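Local coordinates for protein ethyl acetate hydrolase (Pseudomonas veronii, PDB 5EFZ) that hydrolyses ethyl acetate and other short acetate esters to the alcohol and acetate, a step in bacterial breakdown of short methyl ketones, at residues S143-A154 and F167-G176; I293-H304 and I320-I331. All coordinates share one frame; numbering follows the deposited sequence.

Contact 1: S143-A154 and F167-G176; sequences SLALVVGGSMGA and FVKRAAAIAG. With ACT (acetate ion), chain O.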
loop_
_atom_site.group_PDB
_atom_site.type_symbol
_atom_site.label_atom_id
_atom_site.label_comp_id
_atom_site.label_asym_id
_atom_site.label_seq_id
_atom_site.Cartn_x
_atom_site.Cartn_y
_atom_site.Cartn_z
ATOM N N SER A 143 -15.043 24.079 -27.857
ATOM C CA SER A 143 -14.170 24.290 -26.711
ATOM C C SER A 143 -14.907 23.811 -25.464
ATOM O O SER A 143 -16.120 23.625 -25.495
ATOM C CB SER A 143 -13.736 25.776 -26.561
ATOM O OG SER A 143 -14.830 26.600 -26.217
ATOM N N LEU A 144 -14.164 23.589 -24.378
ATOM C CA LEU A 144 -14.726 23.149 -23.085
ATOM C C LEU A 144 -14.502 24.182 -21.965
ATOM O O LEU A 144 -13.367 24.644 -21.759
ATOM C CB LEU A 144 -14.112 21.816 -22.680
ATOM C CG LEU A 144 -14.515 20.674 -23.630
ATOM C CD1 LEU A 144 -13.558 19.469 -23.502
ATOM C CD2 LEU A 144 -15.967 20.274 -23.351
ATOM N N ALA A 145 -15.577 24.531 -21.244
ATOM C CA ALA A 145 -15.450 25.395 -20.065
ATOM C C ALA A 145 -14.578 24.749 -18.999
ATOM O O ALA A 145 -13.906 25.456 -18.259
ATOM C CB ALA A 145 -16.824 25.742 -19.478
ATOM N N LEU A 146 -14.589 23.411 -18.917
ATOM C CA LEU A 146 -13.848 22.673 -17.885
ATOM C C LEU A 146 -13.758 21.224 -18.319
ATOM O O LEU A 146 -14.731 20.700 -18.867
ATOM C CB LEU A 146 -14.554 22.766 -16.514
ATOM C CG LEU A 146 -14.004 21.863 -15.398
ATOM C CD1 LEU A 146 -12.578 22.379 -15.024
ATOM C CD2 LEU A 146 -14.922 21.954 -14.173
ATOM N N VAL A 147 -12.574 20.625 -18.158
ATOM C CA VAL A 147 -12.418 19.184 -18.152
ATOM C C VAL A 147 -12.070 18.789 -16.710
ATOM O O VAL A 147 -11.166 19.360 -16.110
ATOM C CB VAL A 147 -11.337 18.716 -19.111
ATOM C CG1 VAL A 147 -11.247 17.186 -19.065
ATOM C CG2 VAL A 147 -11.683 19.169 -20.570
ATOM N N VAL A 148 -12.821 17.862 -16.135
ATOM C CA VAL A 148 -12.564 17.459 -14.750
ATOM C C VAL A 148 -12.761 15.958 -14.591
ATOM O O VAL A 148 -13.753 15.391 -15.067
ATOM C CB VAL A 148 -13.484 18.240 -13.738
ATOM C CG1 VAL A 148 -14.994 18.123 -14.120
ATOM C CG2 VAL A 148 -13.212 17.796 -12.252
ATOM N N GLY A 149 -11.818 15.309 -13.904
ATOM C CA GLY A 149 -11.977 13.890 -13.623
ATOM C C GLY A 149 -11.052 13.481 -12.505
ATOM O O GLY A 149 -10.133 14.229 -12.157
ATOM N N GLY A 150 -11.301 12.303 -11.939
ATOM C CA GLY A 150 -10.479 11.802 -10.853
ATOM C C GLY A 150 -9.782 10.527 -11.276
ATOM O O GLY A 150 -10.349 9.720 -12.015
ATOM N N SER A 151 -8.555 10.389 -10.802
ATOM C CA SER A 151 -7.673 9.238 -11.065
ATOM C C SER A 151 -7.507 8.973 -12.572
ATOM O O SER A 151 -6.887 9.792 -13.238
ATOM C CB SER A 151 -8.167 8.005 -10.335
ATOM O OG SER A 151 -7.119 7.042 -10.324
ATOM N N MET A 152 -7.988 7.846 -13.117
ATOM C CA MET A 152 -7.934 7.703 -14.592
ATOM C C MET A 152 -8.663 8.838 -15.312
ATOM O O MET A 152 -8.310 9.194 -16.445
ATOM C CB MET A 152 -8.543 6.378 -15.054
ATOM C CG MET A 152 -7.701 5.190 -14.679
ATOM S SD MET A 152 -8.272 3.697 -15.534
ATOM C CE MET A 152 -7.597 4.022 -17.161
ATOM N N GLY A 153 -9.686 9.378 -14.660
ATOM C CA GLY A 153 -10.369 10.575 -15.150
ATOM C C GLY A 153 -9.430 11.787 -15.203
ATOM O O GLY A 153 -9.540 12.614 -16.103
ATOM N N ALA A 154 -8.534 11.890 -14.224
ATOM C CA ALA A 154 -7.494 12.923 -14.188
ATOM C C ALA A 154 -6.441 12.668 -15.273
ATOM O O ALA A 154 -5.922 13.606 -15.908
ATOM C CB ALA A 154 -6.817 12.967 -12.789
ATOM N N PHE A 167 -8.498 24.078 -26.785
ATOM C CA PHE A 167 -9.840 23.549 -26.635
ATOM C C PHE A 167 -10.267 23.556 -25.154
ATOM O O PHE A 167 -11.445 23.721 -24.837
ATOM C CB PHE A 167 -9.864 22.117 -27.202
ATOM C CG PHE A 167 -11.224 21.629 -27.654
ATOM C CD1 PHE A 167 -12.121 21.068 -26.744
ATOM C CD2 PHE A 167 -11.573 21.677 -28.996
ATOM C CE1 PHE A 167 -13.377 20.558 -27.186
ATOM C CE2 PHE A 167 -12.812 21.190 -29.445
ATOM C CZ PHE A 167 -13.713 20.628 -28.534
ATOM N N VAL A 168 -9.301 23.355 -24.254
ATOM C CA VAL A 168 -9.597 23.172 -22.839
ATOM C C VAL A 168 -9.371 24.500 -22.113
ATOM O O VAL A 168 -8.229 24.950 -21.970
ATOM C CB VAL A 168 -8.718 22.029 -22.237
ATOM C CG1 VAL A 168 -9.031 21.787 -20.748
ATOM C CG2 VAL A 168 -8.895 20.726 -23.072
ATOM N N LYS A 169 -10.455 25.147 -21.685
ATOM C CA LYS A 169 -10.294 26.466 -21.047
ATOM C C LYS A 169 -9.854 26.336 -19.583
ATOM O O LYS A 169 -9.164 27.236 -19.067
ATOM C CB LYS A 169 -11.590 27.283 -21.138
ATOM C CG LYS A 169 -12.084 27.519 -22.578
ATOM C CD LYS A 169 -10.944 28.092 -23.437
ATOM C CE LYS A 169 -11.414 28.404 -24.850
ATOM N NZ LYS A 169 -10.331 28.945 -25.737
ATOM N N ARG A 170 -10.281 25.257 -18.930
ATOM C CA ARG A 170 -9.989 25.017 -17.504
ATOM C C ARG A 170 -9.853 23.532 -17.326
ATOM O O ARG A 170 -10.562 22.798 -17.988
ATOM C CB ARG A 170 -11.109 25.529 -16.593
ATOM C CG ARG A 170 -11.401 27.020 -16.738
ATOM C CD ARG A 170 -12.631 27.380 -15.909
ATOM N NE ARG A 170 -13.004 28.780 -16.129
ATOM C CZ ARG A 170 -13.739 29.209 -17.152
ATOM N NH1 ARG A 170 -14.183 28.351 -18.073
ATOM N NH2 ARG A 170 -14.007 30.508 -17.267
ATOM N N ALA A 171 -8.968 23.099 -16.424
ATOM C CA ALA A 171 -8.755 21.688 -16.172
ATOM C C ALA A 171 -8.664 21.477 -14.669
ATOM O O ALA A 171 -8.019 22.251 -13.954
ATOM C CB ALA A 171 -7.475 21.182 -16.881
ATOM N N ALA A 172 -9.338 20.447 -14.190
ATOM C CA ALA A 172 -9.237 20.061 -12.795
ATOM C C ALA A 172 -8.868 18.587 -12.730
ATOM O O ALA A 172 -9.670 17.687 -13.080
ATOM C CB ALA A 172 -10.546 20.348 -12.031
ATOM N N ALA A 173 -7.645 18.340 -12.268
ATOM C CA ALA A 173 -7.107 16.976 -12.190
ATOM C C ALA A 173 -7.121 16.510 -10.761
ATOM O O ALA A 173 -6.271 16.926 -9.958
ATOM C CB ALA A 173 -5.701 16.908 -12.754
ATOM N N ILE A 174 -8.118 15.692 -10.426
ATOM C CA ILE A 174 -8.290 15.216 -9.052
ATOM C C ILE A 174 -7.656 13.839 -8.866
ATOM O O ILE A 174 -7.975 12.907 -9.613
ATOM C CB ILE A 174 -9.759 15.119 -8.679
ATOM C CG1 ILE A 174 -10.503 16.453 -8.970
ATOM C CG2 ILE A 174 -9.893 14.738 -7.211
ATOM C CD1 ILE A 174 -12.018 16.264 -9.059
ATOM N N ALA A 175 -6.746 13.732 -7.892
ATOM C CA ALA A 175 -6.176 12.458 -7.503
ATOM C C ALA A 175 -5.649 11.646 -8.706
ATOM O O ALA A 175 -5.960 10.462 -8.871
ATOM C CB ALA A 175 -7.223 11.662 -6.710
ATOM N N GLY A 176 -4.803 12.266 -9.515
ATOM C CA GLY A 176 -4.180 11.534 -10.606
ATOM C C GLY A 176 -3.008 12.312 -11.180
ATOM O O GLY A 176 -2.834 13.510 -10.893
HETATM C C ACT O . -9.453 5.054 -10.296
HETATM O O ACT O . -8.415 5.074 -9.576
HETATM O OXT ACT O . -9.334 5.427 -11.511
HETATM C CH3 ACT O . -10.760 4.634 -9.714
#
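Ile174 O accepts the Ser151 N-H in a 2.8 Å hydrogen bond and a CA-H...O contact from Gly150 CA, with the Ala154 methyl against it. These contacts hold the turn between strand 146-150 and helix 152-163 against the neighbouring strand; it is the nucleophile elbow of the alpha/beta hydrolase fold, where Ser151, the inferred nucleophile, keeps a strained backbone (phi 54°, psi -114°). The elbow fits tightly because Gly176 has no side chain, so that Ala154 CB comes to 3.7 Å from Gly176 CA. Behind it the strands run parallel, with Ala172 N bonded to Val147 O. Val148 CG2, anti to its own backbone N, reaches both Ala172 CB and Ile174 CD1, each at 3.7 Å, on the face that helix 342-356 covers. At the far end Phe167 lies with one ring face over Ser143 CA, 3.9 Å from CA to ring centroid, while Leu144 CG meets the ring edge. Arg170 NH1 binds a lone pair of Ala145 O at 2.9 Å, in the plane of both carbonyl and guanidinium, and NH2 goes on to Ser358 O. An acetate beside Ser151, probably from the crystallisation liquor, takes a nearly straight bond from Met152 N to its OXT (3.2 Å, 173°), and His334 NE2 and Tyr68 N bind it too. Such backbone N-H groups are consistent with an oxyanion hole that would stabilise negative charge during ester cleavage.

Contact 2: I293-H304 and I320-I331; sequences IKAKTYVMPISH and IPNSEFRPLRSI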
loop_
_atom_site.group_PDB
_atom_site.type_symbol
_atom_site.label_atom_id
_atom_site.label_comp_id
_atom_site.label_asym_id
_atom_site.label_seq_id
_atom_site.Cartn_x
_atom_site.Cartn_y
_atom_site.Cartn_z
ATOM N N ILE A 293 0.306 23.258 -21.827
ATOM C CA ILE A 293 -1.025 23.455 -21.279
ATOM C C ILE A 293 -1.356 24.948 -21.209
ATOM O O ILE A 293 -0.590 25.717 -20.661
ATOM C CB ILE A 293 -1.153 22.824 -19.884
ATOM C CG1 ILE A 293 -1.015 21.304 -19.999
ATOM C CG2 ILE A 293 -2.483 23.262 -19.251
ATOM C CD1 ILE A 293 -1.106 20.587 -18.652
ATOM N N LYS A 294 -2.483 25.347 -21.802
ATOM C CA LYS A 294 -2.966 26.724 -21.718
ATOM C C LYS A 294 -4.149 26.879 -20.750
ATOM O O LYS A 294 -4.465 28.000 -20.306
ATOM C CB LYS A 294 -3.381 27.220 -23.109
ATOM C CG LYS A 294 -2.204 27.307 -24.074
ATOM C CD LYS A 294 -2.624 27.703 -25.478
ATOM C CE LYS A 294 -2.967 29.145 -25.579
ATOM N NZ LYS A 294 -3.153 29.529 -27.013
ATOM N N ALA A 295 -4.805 25.762 -20.447
ATOM C CA ALA A 295 -5.957 25.744 -19.538
ATOM C C ALA A 295 -5.591 26.275 -18.171
ATOM O O ALA A 295 -4.528 25.943 -17.648
ATOM C CB ALA A 295 -6.519 24.304 -19.372
ATOM N N LYS A 296 -6.489 27.051 -17.569
ATOM C CA LYS A 296 -6.373 27.339 -16.131
ATOM C C LYS A 296 -6.550 26.047 -15.391
ATOM O O LYS A 296 -7.626 25.424 -15.445
ATOM C CB LYS A 296 -7.418 28.380 -15.687
ATOM C CG LYS A 296 -7.332 28.811 -14.199
ATOM C CD LYS A 296 -6.009 29.510 -13.920
ATOM C CE LYS A 296 -5.807 29.823 -12.424
ATOM N NZ LYS A 296 -4.443 30.393 -12.126
ATOM N N THR A 297 -5.504 25.602 -14.691
ATOM C CA THR A 297 -5.506 24.240 -14.151
ATOM C C THR A 297 -5.349 24.155 -12.625
ATOM O O THR A 297 -4.442 24.769 -12.063
ATOM C CB THR A 297 -4.356 23.412 -14.794
ATOM O OG1 THR A 297 -4.474 23.474 -16.217
ATOM C CG2 THR A 297 -4.396 21.960 -14.338
ATOM N N TYR A 298 -6.250 23.416 -11.977
ATOM C CA TYR A 298 -6.133 23.061 -10.552
ATOM C C TYR A 298 -5.661 21.608 -10.433
ATOM O O TYR A 298 -6.283 20.684 -10.992
ATOM C CB TYR A 298 -7.482 23.212 -9.815
ATOM C CG TYR A 298 -7.901 24.628 -9.491
ATOM C CD1 TYR A 298 -7.177 25.720 -9.954
ATOM C CD2 TYR A 298 -9.042 24.871 -8.735
ATOM C CE1 TYR A 298 -7.586 27.031 -9.665
ATOM C CE2 TYR A 298 -9.458 26.173 -8.439
ATOM C CZ TYR A 298 -8.729 27.230 -8.903
ATOM O OH TYR A 298 -9.140 28.502 -8.611
ATOM N N VAL A 299 -4.552 21.412 -9.717
ATOM C CA VAL A 299 -4.006 20.087 -9.456
ATOM C C VAL A 299 -4.407 19.736 -8.029
ATOM O O VAL A 299 -4.046 20.464 -7.085
ATOM C CB VAL A 299 -2.464 20.068 -9.604
ATOM C CG1 VAL A 299 -1.896 18.657 -9.259
ATOM C CG2 VAL A 299 -2.036 20.538 -11.011
ATOM N N MET A 300 -5.208 18.688 -7.888
ATOM C CA MET A 300 -5.888 18.414 -6.616
ATOM C C MET A 300 -5.719 16.968 -6.163
ATOM O O MET A 300 -6.640 16.167 -6.250
ATOM C CB MET A 300 -7.393 18.781 -6.741
ATOM C CG MET A 300 -7.584 20.276 -7.174
ATOM S SD MET A 300 -9.326 20.730 -7.267
ATOM C CE MET A 300 -9.789 20.643 -5.585
ATOM N N PRO A 301 -4.531 16.646 -5.641
ATOM C CA PRO A 301 -4.396 15.319 -5.023
ATOM C C PRO A 301 -5.239 15.229 -3.746
ATOM O O PRO A 301 -5.603 16.270 -3.198
ATOM C CB PRO A 301 -2.906 15.243 -4.679
ATOM C CG PRO A 301 -2.513 16.723 -4.413
ATOM C CD PRO A 301 -3.323 17.480 -5.476
ATOM N N ILE A 302 -5.511 14.010 -3.284
ATOM C CA ILE A 302 -6.185 13.796 -2.010
ATOM C C ILE A 302 -5.076 13.556 -1.003
ATOM O O ILE A 302 -4.153 12.796 -1.292
ATOM C CB ILE A 302 -7.179 12.624 -2.099
ATOM C CG1 ILE A 302 -8.361 13.055 -3.020
ATOM C CG2 ILE A 302 -7.640 12.148 -0.675
ATOM C CD1 ILE A 302 -9.302 11.916 -3.441
ATOM N N SER A 303 -5.150 14.241 0.145
ATOM C CA SER A 303 -4.035 14.284 1.088
ATOM C C SER A 303 -3.486 12.907 1.478
ATOM O O SER A 303 -2.250 12.718 1.554
ATOM C CB SER A 303 -4.446 15.073 2.361
ATOM O OG SER A 303 -5.550 14.451 3.018
ATOM N N HIS A 304 -4.376 11.934 1.710
ATOM C CA HIS A 304 -3.948 10.633 2.222
ATOM C C HIS A 304 -3.997 9.538 1.135
ATOM O O HIS A 304 -3.985 8.349 1.440
ATOM C CB HIS A 304 -4.808 10.226 3.449
ATOM C CG HIS A 304 -4.518 11.025 4.679
ATOM N ND1 HIS A 304 -4.737 12.396 4.763
ATOM C CD2 HIS A 304 -3.978 10.677 5.874
ATOM C CE1 HIS A 304 -4.384 12.826 5.950
ATOM N NE2 HIS A 304 -3.922 11.795 6.658
ATOM N N ILE A 320 3.385 23.134 -14.724
ATOM C CA ILE A 320 2.205 23.590 -15.474
ATOM C C ILE A 320 2.012 25.108 -15.301
ATOM O O ILE A 320 1.719 25.589 -14.206
ATOM C CB ILE A 320 0.922 22.871 -15.017
ATOM C CG1 ILE A 320 1.100 21.348 -15.110
ATOM C CG2 ILE A 320 -0.259 23.316 -15.872
ATOM C CD1 ILE A 320 -0.065 20.552 -14.484
ATOM N N PRO A 321 2.165 25.870 -16.386
ATOM C CA PRO A 321 2.093 27.330 -16.196
ATOM C C PRO A 321 0.672 27.763 -15.860
ATOM O O PRO A 321 -0.214 27.047 -16.304
ATOM C CB PRO A 321 2.531 27.883 -17.548
ATOM C CG PRO A 321 2.251 26.784 -18.528
ATOM C CD PRO A 321 2.400 25.481 -17.789
ATOM N N ASN A 322 0.466 28.820 -15.069
ATOM C CA ASN A 322 -0.891 29.332 -14.799
ATOM C C ASN A 322 -1.620 28.533 -13.696
ATOM O O ASN A 322 -2.635 28.974 -13.165
ATOM C CB ASN A 322 -1.717 29.327 -16.113
ATOM C CG ASN A 322 -2.972 30.169 -16.055
ATOM O OD1 ASN A 322 -3.203 30.919 -15.104
ATOM N ND2 ASN A 322 -3.810 30.029 -17.086
ATOM N N SER A 323 -1.074 27.383 -13.323
ATOM C CA SER A 323 -1.783 26.412 -12.483
ATOM C C SER A 323 -1.747 26.730 -10.988
ATOM O O SER A 323 -1.003 27.601 -10.546
ATOM C CB SER A 323 -1.203 25.015 -12.707
ATOM O OG SER A 323 0.128 24.922 -12.207
ATOM N N GLU A 324 -2.539 25.992 -10.214
ATOM C CA GLU A 324 -2.562 26.134 -8.755
ATOM C C GLU A 324 -2.598 24.770 -8.125
ATOM O O GLU A 324 -3.233 23.869 -8.646
ATOM C CB GLU A 324 -3.761 26.947 -8.285
ATOM C CG GLU A 324 -3.743 28.350 -8.874
ATOM C CD GLU A 324 -4.804 29.256 -8.309
ATOM O OE1 GLU A 324 -5.309 28.966 -7.210
ATOM O OE2 GLU A 324 -5.138 30.272 -8.971
ATOM N N PHE A 325 -1.933 24.641 -6.989
ATOM C CA PHE A 325 -1.900 23.380 -6.255
ATOM C C PHE A 325 -2.915 23.455 -5.118
ATOM O O PHE A 325 -2.801 24.305 -4.219
ATOM C CB PHE A 325 -0.473 23.128 -5.732
ATOM C CG PHE A 325 -0.269 21.760 -5.130
ATOM C CD1 PHE A 325 -0.400 20.630 -5.916
ATOM C CD2 PHE A 325 0.095 21.621 -3.784
ATOM C CE1 PHE A 325 -0.182 19.350 -5.372
ATOM C CE2 PHE A 325 0.309 20.336 -3.223
ATOM C CZ PHE A 325 0.153 19.205 -4.034
ATOM N N ARG A 326 -3.966 22.650 -5.209
ATOM C CA ARG A 326 -5.044 22.671 -4.223
ATOM C C ARG A 326 -5.399 21.262 -3.714
ATOM O O ARG A 326 -6.386 20.684 -4.136
ATOM C CB ARG A 326 -6.276 23.333 -4.824
ATOM C CG ARG A 326 -6.083 24.868 -4.952
ATOM C CD ARG A 326 -7.103 25.518 -5.814
ATOM N NE ARG A 326 -6.949 26.981 -5.858
ATOM C CZ ARG A 326 -7.882 27.847 -5.485
ATOM N NH1 ARG A 326 -9.027 27.402 -5.008
ATOM N NH2 ARG A 326 -7.670 29.159 -5.585
ATOM N N PRO A 327 -4.598 20.742 -2.789
ATOM C CA PRO A 327 -4.884 19.381 -2.296
ATOM C C PRO A 327 -6.242 19.336 -1.587
ATOM O O PRO A 327 -6.597 20.312 -0.896
ATOM C CB PRO A 327 -3.756 19.107 -1.292
ATOM C CG PRO A 327 -2.730 20.154 -1.537
ATOM C CD PRO A 327 -3.463 21.360 -2.093
ATOM N N LEU A 328 -6.942 18.213 -1.726
ATOM C CA LEU A 328 -8.171 17.941 -0.998
ATOM C C LEU A 328 -7.804 17.241 0.306
ATOM O O LEU A 328 -7.081 16.245 0.281
ATOM C CB LEU A 328 -9.097 17.048 -1.824
ATOM C CG LEU A 328 -9.557 17.720 -3.121
ATOM C CD1 LEU A 328 -10.283 16.695 -3.947
ATOM C CD2 LEU A 328 -10.501 18.882 -2.781
ATOM N N ARG A 329 -8.303 17.724 1.430
ATOM C CA ARG A 329 -7.885 17.156 2.720
ATOM C C ARG A 329 -8.871 16.049 3.050
ATOM O O ARG A 329 -10.048 16.332 3.305
ATOM C CB ARG A 329 -7.880 18.224 3.827
ATOM C CG ARG A 329 -6.842 19.314 3.598
ATOM C CD ARG A 329 -7.063 20.569 4.439
ATOM N NE ARG A 329 -5.953 21.474 4.158
ATOM C CZ ARG A 329 -4.988 21.796 5.017
ATOM N NH1 ARG A 329 -5.029 21.369 6.267
ATOM N NH2 ARG A 329 -4.003 22.593 4.628
ATOM N N SER A 330 -8.419 14.798 3.021
ATOM C CA SER A 330 -9.300 13.698 3.368
ATOM C C SER A 330 -8.511 12.466 3.772
ATOM O O SER A 330 -7.688 11.977 2.991
ATOM C CB SER A 330 -10.211 13.334 2.173
ATOM O OG SER A 330 -10.984 12.194 2.526
ATOM N N ILE A 331 -8.780 11.942 4.963
ATOM C CA ILE A 331 -8.122 10.695 5.361
ATOM C C ILE A 331 -8.722 9.500 4.616
ATOM O O ILE A 331 -8.238 8.368 4.776
ATOM C CB ILE A 331 -8.210 10.459 6.887
ATOM C CG1 ILE A 331 -9.668 10.293 7.321
ATOM C CG2 ILE A 331 -7.506 11.613 7.669
ATOM C CD1 ILE A 331 -9.820 9.819 8.730
HETATM O O HOH W 1 -7.703 30.674 -9.178
#
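Tyr298 and Arg326 stack where strand 296-300 pairs in parallel with the short strand 324-325, the last step of a beta-alpha-beta crossover through helix 310-317. The guanidinium lies nearly flat on the phenol ring (planes 11° apart, centres 4.2 Å), and Arg326 CD adds a CH-pi contact over the same ring. Side-on, Arg326 NE and NH2 both hold Glu324 OE1, each at 2.9 Å, NH2 on the syn side and NE on the anti side, which fixes the rotation of the guanidinium. The other carboxylate oxygen, OE2, forms a salt bridge with Lys296 NZ whose hydrogen bond is weak, and a water joins it to Tyr298 OH. In Lys296 the bend at chi2 (64°) turns NZ toward Asn322 O and, from above the amide plane, Asn322 OD1. Asn322 is presented by a type II turn from Ile320 to Ser323. Beyond this network, Glu354 and His351 of helix 342-356 take Arg326 NH2 and NH1; two carboxylates, Glu324 and Glu354, would favour the charged guanidinium. On the other face of the sheet Val299 CG2 meets Ile320 CD1, and Pro301 CG packs on Phe325 CE1 at 3.6 Å. Past the strands the segments stay together: Leu328 N binds Pro301 O, Met300 CE presses tightly on Leu328 CD2 (3.4 Å), and Ile331 CG2 sits over one face of the His304 imidazole. Ser303 OG lies between its own backbone N and carbonyl carbon (chi1 61°), accepts the N-H of Ser330 at 2.9 Å and is hydrogen-bonded to His304 ND1, 2.8 Å away.

How the contacts relate
The two contacts lie in series along the chain, contact 1 closing before contact 2 opens, with centres about 10 Å apart in one mixed sheet. Strands 146-150, 170-174, 296-300 and 324-325 follow one another across it, all parallel, the last at its edge within the chain. The contacts join through the middle pair, where Ala171 N and O probably bond to Lys296 O and Tyr298 N. Helix 342-356 packs on one face of both, helix 152-163 on the other. Contact 1 holds Ser151, while the segments of contact 2 lead into Asp305 and His334, so the C-terminal ends of these strands and the loops after them bring the inferred triad together.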